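N2152 (Neocallimastix frontalis, PDB 5U22) probably hydrolyses arabinose-containing glycosides as a family 39 glycoside hydrolase, pairing a TIM-barrel domain with a beta-sandwich domain. Local coordinates at residues V27-K32 with Q340-I345; V317-P322 with L328-A333; K359-F364 with I418-A423. All coordinates share one frame; numbering follows the deposited sequence.

Interaction 1: V27-K32 with Q340-I345; sequences VDCNAK and QYVSFI
Val27 rests a single methyl group on the ring of Phe344, and this meeting of a branched aliphatic side chain with an aromatic face illustrates how two layers of a beta sandwich are held together without hydrogen bonds. From the CB of Val27, which points toward strand 341-347, the two branches part company. CG1 lies anti to the backbone N (chi1 173°) and has no close partner in residues 340-345. CG2, anti to the carbonyl carbon instead, drops onto the ring and ends 3.6 Å from the centroid of Phe344, only 9° off the ring normal. All six ring carbons are therefore at similar range from that one methyl, the nearest being CD2 of Phe344 at 3.7 Å from CG2 of Val27. This is a CH-pi contact centred on the face.

Two residues along, the contact is looser: SG of Cys29 stands 4.4 Å from CG1 of Val342. At this point the chain leaves strand 23-28 through a type I turn from Asp28 to Ala31. One side chain braces the corner: OD1 of Asp28 accepts the backbone N of Asn30 at 2.9 Å, forming an Asx turn. OD1 of Asp28 is also held by Asn360.

Val317 and Ala333 pack on Val27, Val319 and Ala333 on Phe344, Val335 on Cys29 and Pro362 on Val342, enlarging the apolar interior. With no hydrogen bond spanning the two segments and all four touching residues buried, cohesion here rests on dispersion and exclusion of water, while the polar groups of the turn are bonded within it and to neighbouring strands and loops, not to residues 340-345.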
ATOM      1  N   VAL A  27       6.761  -9.770 -18.887  1.00 17.21           N
ATOM      2  CA  VAL A  27       7.765  -9.411 -17.894  1.00 15.60           C
ATOM      3  C   VAL A  27       9.078  -9.235 -18.641  1.00 16.84           C
ATOM      4  O   VAL A  27       9.514 -10.148 -19.348  1.00 16.05           O
ATOM      5  CB  VAL A  27       7.888 -10.505 -16.822  1.00 12.74           C
ATOM      6  CG1 VAL A  27       9.048 -10.224 -15.873  1.00 15.77           C
ATOM      7  CG2 VAL A  27       6.576 -10.664 -16.061  1.00 17.64           C
ATOM      8  N   ASP A  28       9.701  -8.066 -18.512  1.00 16.46           N
ATOM      9  CA  ASP A  28      11.016  -7.823 -19.100  1.00 20.38           C
ATOM     10  C   ASP A  28      12.040  -7.847 -17.971  1.00 16.49           C
ATOM     11  O   ASP A  28      12.209  -6.857 -17.256  1.00 15.53           O
ATOM     12  CB  ASP A  28      11.067  -6.495 -19.858  1.00 21.33           C
ATOM     13  CG  ASP A  28      12.395  -6.290 -20.580  1.00 21.10           C
ATOM     14  OD1 ASP A  28      13.385  -6.989 -20.251  1.00 18.78           O
ATOM     15  OD2 ASP A  28      12.451  -5.430 -21.475  1.00 22.12           O
ATOM     16  N   CYS A  29      12.770  -8.957 -17.853  1.00 15.73           N
ATOM     17  CA  CYS A  29      13.693  -9.096 -16.734  1.00 15.66           C
ATOM     18  C   CYS A  29      14.869  -8.130 -16.797  1.00 19.79           C
ATOM     19  O   CYS A  29      15.560  -7.975 -15.785  1.00 20.43           O
ATOM     20  CB  CYS A  29      14.202 -10.536 -16.659  1.00 18.39           C
ATOM     21  SG  CYS A  29      12.860 -11.742 -16.484  1.00 21.30           S
ATOM     22  N   ASN A  30      15.107  -7.472 -17.933  1.00 14.52           N
ATOM     23  CA  ASN A  30      16.164  -6.470 -18.024  1.00 16.28           C
ATOM     24  C   ASN A  30      15.709  -5.074 -17.635  1.00 18.93           C
ATOM     25  O   ASN A  30      16.552  -4.195 -17.446  1.00 24.22           O
ATOM     26  CB  ASN A  30      16.733  -6.410 -19.443  1.00 18.79           C
ATOM     27  CG  ASN A  30      17.864  -7.386 -19.647  1.00 36.20           C
ATOM     28  OD1 ASN A  30      18.345  -7.999 -18.695  1.00 33.55           O
ATOM     29  ND2 ASN A  30      18.299  -7.537 -20.894  1.00 30.89           N
ATOM     30  N   ALA A  31      14.406  -4.844 -17.533  1.00 17.60           N
ATOM     31  CA  ALA A  31      13.863  -3.505 -17.308  1.00 15.60           C
ATOM     32  C   ALA A  31      13.665  -3.296 -15.811  1.00 21.00           C
ATOM     33  O   ALA A  31      12.572  -3.438 -15.264  1.00 19.58           O
ATOM     34  CB  ALA A  31      12.574  -3.332 -18.105  1.00 18.09           C
ATOM     35  N   LYS A  32      14.760  -2.931 -15.144  0.50 17.19           N
ATOM     36  CA  LYS A  32      14.744  -2.732 -13.699  0.50 19.99           C
ATOM     37  C   LYS A  32      13.992  -1.458 -13.335  0.50 20.79           C
ATOM     38  O   LYS A  32      14.236  -0.394 -13.913  0.50 22.86           O
ATOM     39  CB  LYS A  32      16.175  -2.660 -13.162  0.50 21.95           C
ATOM     40  CG  LYS A  32      16.736  -3.966 -12.618  0.50 22.54           C
ATOM     41  CD  LYS A  32      16.760  -5.085 -13.646  0.50 23.76           C
ATOM     42  CE  LYS A  32      17.618  -6.240 -13.155  0.50 23.40           C
ATOM     43  NZ  LYS A  32      17.461  -7.475 -13.967  0.50 18.57           N
ATOM     44  N   GLN A 340      18.966 -16.376  -7.136  1.00 15.74           N
ATOM     45  CA  GLN A 340      18.808 -17.028  -8.437  1.00 14.91           C
ATOM     46  C   GLN A 340      17.363 -17.467  -8.683  1.00 18.05           C
ATOM     47  O   GLN A 340      17.071 -18.636  -8.935  1.00 17.16           O
ATOM     48  CB  GLN A 340      19.799 -18.186  -8.588  1.00 15.70           C
ATOM     49  CG  GLN A 340      21.248 -17.668  -8.579  1.00 16.37           C
ATOM     50  CD  GLN A 340      22.270 -18.694  -9.028  1.00 21.63           C
ATOM     51  OE1 GLN A 340      23.083 -18.430  -9.923  1.00 23.46           O
ATOM     52  NE2 GLN A 340      22.247 -19.859  -8.400  1.00 17.92           N
ATOM     53  N   TYR A 341      16.457 -16.485  -8.652  1.00 14.63           N
ATOM     54  CA  TYR A 341      15.073 -16.750  -9.022  1.00 13.16           C
ATOM     55  C   TYR A 341      14.449 -15.509  -9.638  1.00 15.50           C
ATOM     56  O   TYR A 341      14.957 -14.393  -9.498  1.00 16.26           O
ATOM     57  CB  TYR A 341      14.236 -17.232  -7.827  1.00 14.22           C
ATOM     58  CG  TYR A 341      13.841 -16.154  -6.828  1.00 14.11           C
ATOM     59  CD1 TYR A 341      14.667 -15.838  -5.764  1.00 13.24           C
ATOM     60  CD2 TYR A 341      12.622 -15.483  -6.937  1.00 17.50           C
ATOM     61  CE1 TYR A 341      14.308 -14.869  -4.843  1.00 16.97           C
ATOM     62  CE2 TYR A 341      12.256 -14.497  -6.022  1.00 21.91           C
ATOM     63  CZ  TYR A 341      13.103 -14.198  -4.976  1.00 15.08           C
ATOM     64  OH  TYR A 341      12.742 -13.222  -4.061  1.00 17.34           O
ATOM     65  N   VAL A 342      13.352 -15.743 -10.354  1.00 15.83           N
ATOM     66  CA  VAL A 342      12.424 -14.719 -10.816  1.00 14.82           C
ATOM     67  C   VAL A 342      11.052 -15.037 -10.227  1.00 17.38           C
ATOM     68  O   VAL A 342      10.634 -16.201 -10.203  1.00 17.60           O
ATOM     69  CB  VAL A 342      12.340 -14.684 -12.354  1.00 15.09           C
ATOM     70  CG1 VAL A 342      11.344 -13.618 -12.823  1.00 11.71           C
ATOM     71  CG2 VAL A 342      13.721 -14.496 -12.959  1.00 16.73           C
ATOM     72  N   SER A 343      10.343 -14.009  -9.776  1.00 13.32           N
ATOM     73  CA  SER A 343       9.003 -14.187  -9.228  1.00 13.90           C
ATOM     74  C   SER A 343       8.054 -13.197  -9.887  1.00 13.96           C
ATOM     75  O   SER A 343       8.361 -12.009  -9.975  1.00 15.58           O
ATOM     76  CB  SER A 343       8.989 -13.987  -7.713  1.00 15.38           C
ATOM     77  OG  SER A 343       7.672 -14.163  -7.198  1.00 15.04           O
ATOM     78  N   PHE A 344       6.894 -13.684 -10.312  1.00 14.15           N
ATOM     79  CA  PHE A 344       5.871 -12.869 -10.964  1.00 14.70           C
ATOM     80  C   PHE A 344       4.544 -13.178 -10.287  1.00 14.99           C
ATOM     81  O   PHE A 344       4.087 -14.325 -10.331  1.00 17.11           O
ATOM     82  CB  PHE A 344       5.804 -13.182 -12.464  1.00 13.10           C
ATOM     83  CG  PHE A 344       4.772 -12.375 -13.213  1.00 16.63           C
ATOM     84  CD1 PHE A 344       4.398 -11.116 -12.764  1.00 11.54           C
ATOM     85  CD2 PHE A 344       4.187 -12.869 -14.369  1.00 22.47           C
ATOM     86  CE1 PHE A 344       3.444 -10.368 -13.446  1.00 17.23           C
ATOM     87  CE2 PHE A 344       3.237 -12.116 -15.065  1.00 17.86           C
ATOM     88  CZ  PHE A 344       2.873 -10.866 -14.593  1.00 14.74           C
ATOM     89  N   ILE A 345       3.946 -12.179  -9.632  1.00 13.22           N
ATOM     90  CA  ILE A 345       2.637 -12.343  -9.000  1.00 11.39           C
ATOM     91  C   ILE A 345       1.634 -11.454  -9.713  1.00 18.79           C
ATOM     92  O   ILE A 345       1.953 -10.317 -10.082  1.00 13.43           O
ATOM     93  CB  ILE A 345       2.673 -12.036  -7.486  1.00 15.92           C
ATOM     94  CG1 ILE A 345       3.060 -10.577  -7.218  1.00 14.48           C
ATOM     95  CG2 ILE A 345       3.660 -12.948  -6.788  1.00 16.41           C
ATOM     96  CD1 ILE A 345       3.124 -10.243  -5.715  1.00 17.18           C
TER

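Interaction 2: V317-P322 with L328-A333; sequences VSVSPP and LIDGAA
Val319 lies across the backbone of residues 331-333, its CB 3.7 Å from O of Gly331, and around it the two arms of a beta hairpin fit by shape more than by regular pairing. The strands 317-320 and 330-333 run antiparallel at 158°. At one end a direct bond links them: N of Val317 donates to O of Ala333 at 2.9 Å, with an N-H...O angle of 162°. The return link is indirect, because a water bridges the strands, accepting from N of Ala333 and lying 2.8 Å from O of Val317.

Ala333 is the small bump here. Its CB nestles between two valine methyls, CG2 of Val317 at 3.7 Å and CG2 of Val319 at 3.8 Å. The first torsion of Val317 (-64° to CG1) tucks CG2 between its own backbone N and C, which sets that methyl beside the alanine. Beyond Gly331, whose carbonyl oxygen meets CB and both methyls of Val319, the prolines take over. The ring of Pro321 lies against the carboxylate of Asp330, with CB of Pro321 3.5 Å from OD1 of Asp330. The ring of Pro322 crosses Ile329 obliquely, its CG 3.8 Å from CG2 of Ile329, while its CB reaches CD1 of Leu328 at 4.0 Å.

The carboxylate beside Pro321 is well occupied: OD1 of Asp330 accepts N of Gly331, and salt bridges run to Arg267 and Arg270 on helix 258-270. That helix covers the hairpin on one side, through Arg270 at Pro321 and Ile265 at Ala332. Strand 23-28 pairs antiparallel with strand 315-320, and its Val27 packs on Val317, Val319 and Ala333; strand 341-347 continues the sheet beyond strand 330-336.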
ATOM      1  N   VAL A 317      10.996  -5.490 -11.726  1.00 15.23           N
ATOM      2  CA  VAL A 317      11.170  -5.305 -13.159  1.00 12.70           C
ATOM      3  C   VAL A 317       9.818  -5.051 -13.808  1.00 15.25           C
ATOM      4  O   VAL A 317       8.760  -5.335 -13.242  1.00 13.80           O
ATOM      5  CB  VAL A 317      11.861  -6.509 -13.825  1.00 13.07           C
ATOM      6  CG1 VAL A 317      13.265  -6.669 -13.281  1.00 15.93           C
ATOM      7  CG2 VAL A 317      11.070  -7.793 -13.582  1.00 15.11           C
ATOM      8  N   SER A 318       9.872  -4.539 -15.037  1.00 17.57           N
ATOM      9  CA  SER A 318       8.671  -4.047 -15.697  1.00 16.43           C
ATOM     10  C   SER A 318       7.738  -5.180 -16.098  1.00 15.33           C
ATOM     11  O   SER A 318       8.161  -6.228 -16.596  1.00 18.60           O
ATOM     12  CB  SER A 318       9.044  -3.220 -16.923  1.00 17.75           C
ATOM     13  OG  SER A 318       9.637  -1.989 -16.519  1.00 21.31           O
ATOM     14  N   VAL A 319       6.455  -4.957 -15.861  1.00 16.39           N
ATOM     15  CA  VAL A 319       5.386  -5.853 -16.272  1.00 15.45           C
ATOM     16  C   VAL A 319       4.493  -5.067 -17.213  1.00 18.12           C
ATOM     17  O   VAL A 319       4.046  -3.966 -16.864  1.00 15.08           O
ATOM     18  CB  VAL A 319       4.567  -6.361 -15.068  1.00 16.04           C
ATOM     19  CG1 VAL A 319       3.354  -7.161 -15.556  1.00 14.68           C
ATOM     20  CG2 VAL A 319       5.439  -7.207 -14.131  1.00 15.57           C
ATOM     21  N   SER A 320       4.226  -5.624 -18.390  1.00 15.69           N
ATOM     22  CA  SER A 320       3.309  -4.969 -19.310  1.00 14.48           C
ATOM     23  C   SER A 320       1.992  -5.727 -19.305  1.00 13.92           C
ATOM     24  O   SER A 320       1.945  -6.881 -19.771  1.00 17.48           O
ATOM     25  CB  SER A 320       3.890  -4.907 -20.719  1.00 17.48           C
ATOM     26  OG  SER A 320       2.926  -4.404 -21.632  1.00 23.09           O
ATOM     27  N   PRO A 321       0.915  -5.142 -18.795  1.00 14.14           N
ATOM     28  CA  PRO A 321      -0.337  -5.879 -18.632  1.00 13.36           C
ATOM     29  C   PRO A 321      -1.307  -5.547 -19.752  1.00 16.33           C
ATOM     30  O   PRO A 321      -0.993  -4.731 -20.630  1.00 14.90           O
ATOM     31  CB  PRO A 321      -0.848  -5.359 -17.285  1.00 15.25           C
ATOM     32  CG  PRO A 321      -0.446  -3.904 -17.332  1.00 13.27           C
ATOM     33  CD  PRO A 321       0.857  -3.830 -18.122  1.00 13.87           C
ATOM     34  N   PRO A 322      -2.495  -6.161 -19.770  1.00 15.46           N
ATOM     35  CA  PRO A 322      -3.454  -5.827 -20.846  1.00 13.55           C
ATOM     36  C   PRO A 322      -3.790  -4.345 -20.934  1.00 17.24           C
ATOM     37  O   PRO A 322      -3.778  -3.781 -22.039  1.00 17.92           O
ATOM     38  CB  PRO A 322      -4.668  -6.689 -20.487  1.00 15.39           C
ATOM     39  CG  PRO A 322      -4.060  -7.906 -19.857  1.00 15.54           C
ATOM     40  CD  PRO A 322      -2.924  -7.357 -19.016  1.00 13.56           C
ATOM     41  N   LEU A 328      -8.367  -4.313 -15.455  1.00 14.50           N
ATOM     42  CA  LEU A 328      -7.868  -5.617 -15.869  1.00 13.57           C
ATOM     43  C   LEU A 328      -6.638  -6.044 -15.075  1.00 16.94           C
ATOM     44  O   LEU A 328      -5.904  -5.227 -14.505  1.00 14.85           O
ATOM     45  CB  LEU A 328      -7.540  -5.640 -17.365  1.00 12.94           C
ATOM     46  CG  LEU A 328      -8.758  -5.368 -18.261  1.00 16.44           C
ATOM     47  CD1 LEU A 328      -8.388  -5.443 -19.734  1.00 16.61           C
ATOM     48  CD2 LEU A 328      -9.880  -6.324 -17.925  1.00 14.68           C
ATOM     49  N   ILE A 329      -6.451  -7.368 -15.044  1.00 12.50           N
ATOM     50  CA  ILE A 329      -5.340  -8.102 -14.441  1.00 13.58           C
ATOM     51  C   ILE A 329      -3.998  -7.391 -14.606  1.00 15.31           C
ATOM     52  O   ILE A 329      -3.681  -6.856 -15.672  1.00 12.73           O
ATOM     53  CB  ILE A 329      -5.294  -9.525 -15.030  1.00 11.58           C
ATOM     54  CG1 ILE A 329      -4.170 -10.363 -14.406  1.00 11.68           C
ATOM     55  CG2 ILE A 329      -5.175  -9.473 -16.574  1.00 15.47           C
ATOM     56  CD1 ILE A 329      -4.388 -11.828 -14.631  1.00 15.89           C
ATOM     57  N   ASP A 330      -3.203  -7.384 -13.541  1.00 12.31           N
ATOM     58  CA  ASP A 330      -1.926  -6.682 -13.514  1.00 12.81           C
ATOM     59  C   ASP A 330      -1.068  -7.369 -12.459  1.00 16.65           C
ATOM     60  O   ASP A 330      -1.534  -8.273 -11.764  1.00 13.83           O
ATOM     61  CB  ASP A 330      -2.147  -5.199 -13.211  1.00 14.94           C
ATOM     62  CG  ASP A 330      -1.019  -4.314 -13.689  1.00 21.25           C
ATOM     63  OD1 ASP A 330       0.097  -4.808 -13.960  1.00 17.91           O
ATOM     64  OD2 ASP A 330      -1.263  -3.097 -13.790  1.00 14.77           O
ATOM     65  N   GLY A 331       0.172  -6.923 -12.307  1.00 11.50           N
ATOM     66  CA  GLY A 331       1.006  -7.554 -11.295  1.00 13.87           C
ATOM     67  C   GLY A 331       2.410  -6.992 -11.264  1.00 14.18           C
ATOM     68  O   GLY A 331       2.718  -5.986 -11.904  1.00 14.73           O
ATOM     69  N   ALA A 332       3.266  -7.671 -10.500  1.00 12.06           N
ATOM     70  CA  ALA A 332       4.617  -7.193 -10.263  1.00 11.35           C
ATOM     71  C   ALA A 332       5.588  -8.359 -10.317  1.00 15.52           C
ATOM     72  O   ALA A 332       5.235  -9.500 -10.003  1.00 16.47           O
ATOM     73  CB  ALA A 332       4.736  -6.485  -8.904  1.00 13.11           C
ATOM     74  N   ALA A 333       6.826  -8.056 -10.690  1.00 15.21           N
ATOM     75  CA  ALA A 333       7.816  -9.102 -10.888  1.00 15.04           C
ATOM     76  C   ALA A 333       9.136  -8.676 -10.276  1.00 15.64           C
ATOM     77  O   ALA A 333       9.487  -7.494 -10.308  1.00 14.28           O
ATOM     78  CB  ALA A 333       8.014  -9.410 -12.370  1.00 13.18           C
TER
HETATM   79  O   HOH W   1       7.095  -5.173 -11.001  1.00 14.93           O

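Interaction 3: K359-F364 with I418-A423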
ATOM      1  N   LYS A 359      10.662 -12.054 -21.156  1.00 20.21           N
ATOM      2  CA  LYS A 359      11.761 -11.754 -22.066  1.00 18.38           C
ATOM      3  C   LYS A 359      12.997 -11.329 -21.285  1.00 20.45           C
ATOM      4  O   LYS A 359      12.920 -10.931 -20.115  1.00 19.51           O
ATOM      5  CB  LYS A 359      11.373 -10.674 -23.085  1.00 22.78           C
ATOM      6  CG  LYS A 359      10.605  -9.515 -22.521  1.00 24.87           C
ATOM      7  CD  LYS A 359       9.969  -8.699 -23.655  1.00 31.44           C
ATOM      8  CE  LYS A 359      11.031  -8.078 -24.543  1.00 30.35           C
ATOM      9  N   ASN A 360      14.152 -11.452 -21.950  1.00 18.42           N
ATOM     10  CA  ASN A 360      15.449 -11.148 -21.344  1.00 16.44           C
ATOM     11  C   ASN A 360      15.645 -11.896 -20.028  1.00 16.21           C
ATOM     12  O   ASN A 360      16.136 -11.344 -19.040  1.00 19.04           O
ATOM     13  CB  ASN A 360      15.612  -9.646 -21.150  1.00 18.89           C
ATOM     14  CG  ASN A 360      15.608  -8.904 -22.462  1.00 23.07           C
ATOM     15  OD1 ASN A 360      16.287  -9.305 -23.400  1.00 22.18           O
ATOM     16  ND2 ASN A 360      14.818  -7.842 -22.550  1.00 19.14           N
ATOM     17  N   LEU A 361      15.267 -13.171 -20.018  1.00 15.92           N
ATOM     18  CA  LEU A 361      15.416 -14.004 -18.832  1.00 16.32           C
ATOM     19  C   LEU A 361      16.858 -13.973 -18.338  1.00 20.25           C
ATOM     20  O   LEU A 361      17.796 -13.881 -19.142  1.00 20.60           O
ATOM     21  CB  LEU A 361      14.986 -15.446 -19.125  1.00 16.19           C
ATOM     22  CG  LEU A 361      13.487 -15.723 -19.041  1.00 16.21           C
ATOM     23  CD1 LEU A 361      13.164 -17.092 -19.608  1.00 19.66           C
ATOM     24  CD2 LEU A 361      12.977 -15.616 -17.601  1.00 16.63           C
ATOM     25  N   PRO A 362      17.068 -14.024 -17.026  1.00 17.54           N
ATOM     26  CA  PRO A 362      18.433 -14.015 -16.494  1.00 18.83           C
ATOM     27  C   PRO A 362      19.285 -15.127 -17.085  1.00 18.54           C
ATOM     28  O   PRO A 362      18.851 -16.273 -17.225  1.00 19.91           O
ATOM     29  CB  PRO A 362      18.221 -14.217 -14.996  1.00 17.29           C
ATOM     30  CG  PRO A 362      16.869 -13.653 -14.736  1.00 19.59           C
ATOM     31  CD  PRO A 362      16.056 -14.021 -15.954  1.00 18.76           C
ATOM     32  N   SER A 363      20.521 -14.769 -17.415  1.00 19.83           N
ATOM     33  CA  SER A 363      21.464 -15.750 -17.912  1.00 19.18           C
ATOM     34  C   SER A 363      21.799 -16.789 -16.862  1.00 19.86           C
ATOM     35  O   SER A 363      22.246 -17.887 -17.223  1.00 20.63           O
ATOM     36  CB  SER A 363      22.727 -15.050 -18.399  1.00 18.84           C
ATOM     37  OG  SER A 363      23.334 -14.337 -17.342  1.00 20.91           O
ATOM     38  N   PHE A 364      21.569 -16.494 -15.569  1.00 15.96           N
ATOM     39  CA  PHE A 364      21.856 -17.516 -14.566  1.00 16.29           C
ATOM     40  C   PHE A 364      20.952 -18.734 -14.717  1.00 13.41           C
ATOM     41  O   PHE A 364      21.283 -19.799 -14.192  1.00 18.99           O
ATOM     42  CB  PHE A 364      21.806 -16.945 -13.125  1.00 14.37           C
ATOM     43  CG  PHE A 364      20.450 -16.457 -12.652  1.00 19.30           C
ATOM     44  CD1 PHE A 364      19.398 -17.340 -12.397  1.00 18.49           C
ATOM     45  CD2 PHE A 364      20.268 -15.114 -12.351  1.00 15.53           C
ATOM     46  CE1 PHE A 364      18.171 -16.873 -11.936  1.00 16.44           C
ATOM     47  CE2 PHE A 364      19.050 -14.640 -11.878  1.00 15.13           C
ATOM     48  CZ  PHE A 364      18.001 -15.513 -11.678  1.00 17.31           C
ATOM     49  N   ILE A 418       4.115 -17.080 -10.719  1.00 12.01           N
ATOM     50  CA  ILE A 418       5.060 -17.893 -11.478  1.00 17.50           C
ATOM     51  C   ILE A 418       6.428 -17.692 -10.843  1.00 15.77           C
ATOM     52  O   ILE A 418       6.909 -16.558 -10.744  1.00 16.68           O
ATOM     53  CB  ILE A 418       5.061 -17.513 -12.966  1.00 13.04           C
ATOM     54  CG1 ILE A 418       3.725 -17.909 -13.582  1.00 15.38           C
ATOM     55  CG2 ILE A 418       6.222 -18.202 -13.689  1.00 13.76           C
ATOM     56  CD1 ILE A 418       3.451 -17.259 -14.905  1.00 16.92           C
ATOM     57  N   TYR A 419       7.037 -18.784 -10.377  1.00 14.01           N
ATOM     58  CA  TYR A 419       8.306 -18.744  -9.655  1.00 12.46           C
ATOM     59  C   TYR A 419       9.325 -19.540 -10.453  1.00 16.48           C
ATOM     60  O   TYR A 419       9.138 -20.743 -10.668  1.00 16.78           O
ATOM     61  CB  TYR A 419       8.140 -19.330  -8.250  1.00 14.81           C
ATOM     62  CG  TYR A 419       9.193 -18.910  -7.242  1.00 14.60           C
ATOM     63  CD1 TYR A 419       9.033 -17.753  -6.488  1.00 16.98           C
ATOM     64  CD2 TYR A 419      10.318 -19.690  -7.016  1.00 15.52           C
ATOM     65  CE1 TYR A 419       9.983 -17.369  -5.550  1.00 19.99           C
ATOM     66  CE2 TYR A 419      11.286 -19.310  -6.077  1.00 17.99           C
ATOM     67  CZ  TYR A 419      11.108 -18.150  -5.351  1.00 21.36           C
ATOM     68  OH  TYR A 419      12.044 -17.761  -4.408  1.00 17.93           O
ATOM     69  N   ILE A 420      10.401 -18.882 -10.882  1.00 13.69           N
ATOM     70  CA  ILE A 420      11.346 -19.462 -11.831  1.00 16.36           C
ATOM     71  C   ILE A 420      12.694 -19.628 -11.145  1.00 16.69           C
ATOM     72  O   ILE A 420      13.265 -18.655 -10.641  1.00 17.32           O
ATOM     73  CB  ILE A 420      11.491 -18.592 -13.095  1.00 16.44           C
ATOM     74  CG1 ILE A 420      10.120 -18.294 -13.703  1.00 12.08           C
ATOM     75  CG2 ILE A 420      12.407 -19.254 -14.103  1.00 16.79           C
ATOM     76  CD1 ILE A 420      10.198 -17.445 -14.964  1.00 14.05           C
ATOM     77  N   THR A 421      13.216 -20.851 -11.158  1.00 17.45           N
ATOM     78  CA  THR A 421      14.520 -21.159 -10.582  1.00 16.30           C
ATOM     79  C   THR A 421      15.343 -21.935 -11.602  1.00 17.25           C
ATOM     80  O   THR A 421      14.876 -22.250 -12.700  1.00 16.31           O
ATOM     81  CB  THR A 421      14.383 -21.958  -9.275  1.00 17.37           C
ATOM     82  OG1 THR A 421      13.539 -23.098  -9.489  1.00 18.31           O
ATOM     83  CG2 THR A 421      13.785 -21.093  -8.182  1.00 17.66           C
ATOM     84  N   LYS A 422      16.579 -22.255 -11.226  1.00 19.52           N
ATOM     85  CA  LYS A 422      17.449 -23.012 -12.116  1.00 21.83           C
ATOM     86  C   LYS A 422      16.983 -24.459 -12.215  1.00 20.35           C
ATOM     87  O   LYS A 422      16.571 -25.066 -11.226  1.00 23.41           O
ATOM     88  CB  LYS A 422      18.895 -22.958 -11.625  1.00 19.04           C
ATOM     89  CG  LYS A 422      19.543 -21.586 -11.764  1.00 18.23           C
ATOM     90  CD  LYS A 422      20.987 -21.588 -11.236  1.00 20.28           C
ATOM     91  CE  LYS A 422      21.830 -22.647 -11.932  1.00 21.23           C
ATOM     92  NZ  LYS A 422      23.243 -22.634 -11.455  1.00 21.72           N
ATOM     93  N   ALA A 423      17.050 -25.010 -13.420  1.00 22.07           N
ATOM     94  CA  ALA A 423      16.655 -26.399 -13.647  1.00 23.65           C
ATOM     95  C   ALA A 423      17.848 -27.338 -13.495  1.00 37.49           C
ATOM     96  O   ALA A 423      17.752 -28.365 -12.824  1.00 35.40           O
ATOM     97  CB  ALA A 423      16.037 -26.557 -15.021  1.00 23.92           C
TER
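Leu361 and Phe364 carry the loop's side of this contact, meeting Ile420 and Lys422 on the last strand of the chain. Its interactions fall into an apolar pair in the interior and a lysine stem against a carbonyl and an aromatic edge, nearer the surface, and no hydrogen bond crosses between residues 359-364 and 418-423.

The buried apolar pair meets methyl to methyl, the two side chains coming in at roughly a right angle: CD2 of Leu361 lies 4.2 Å from CD1 of Ile420. The extended second torsion of Ile420 (chi2 -180°) carries CD1 well out from its strand, which lets the contact span backbones whose CA atoms, at Leu361 and Ile420, are 9.8 Å apart.

In the second group, CD of Lys422 passes 3.5 Å from O of Phe364, and CG and CE also lie near that oxygen, so the carbonyl is met by methylenes rather than by the ammonium group. A bend at chi3 (56°) gives the stem its curve past this carbonyl. CG of Lys422 also comes to the edge of the Phe364 ring, 4.3 Å from CD1. Within the loop, CB of Pro362 sits over one face of the same ring, away from its centre.

Residues 359-364 lead from strand 353-359 toward strand 368-376 and close over the end of the beta-sandwich interior, with Leu361 turned inward onto Ile420; strand 368-376 pairs antiparallel with strand 415-422. Ile420 touches Ala369 on that neighbour, and also Phe358 on strand 353-359, which does not pair with its own strand, while Gln340 touches both Phe364 and Lys422.

How the interactions relate
All three contacts belong to one mixed sheet in the beta-sandwich domain, beside the parallel strands of the TIM barrel. Interaction 2 is nested within the long loop closed by interaction 1, and their centres are 11 Å apart; probable hydrogen bonds connect them from N of Ser318 to O of Ala31 and from N of Ala332 to O of Ile345. Interaction 3 follows in the chain, with its centre 8 Å from that of interaction 1, where strands 341-347 and 415-422 pair through a probable hydrogen bond from N of Ile420 to O of Val342, 2.8 Å. Interactions 2 and 3 do not touch; their centres are 17 Å apart and their nearest atoms about 7 Å, with interaction 1 linked to each.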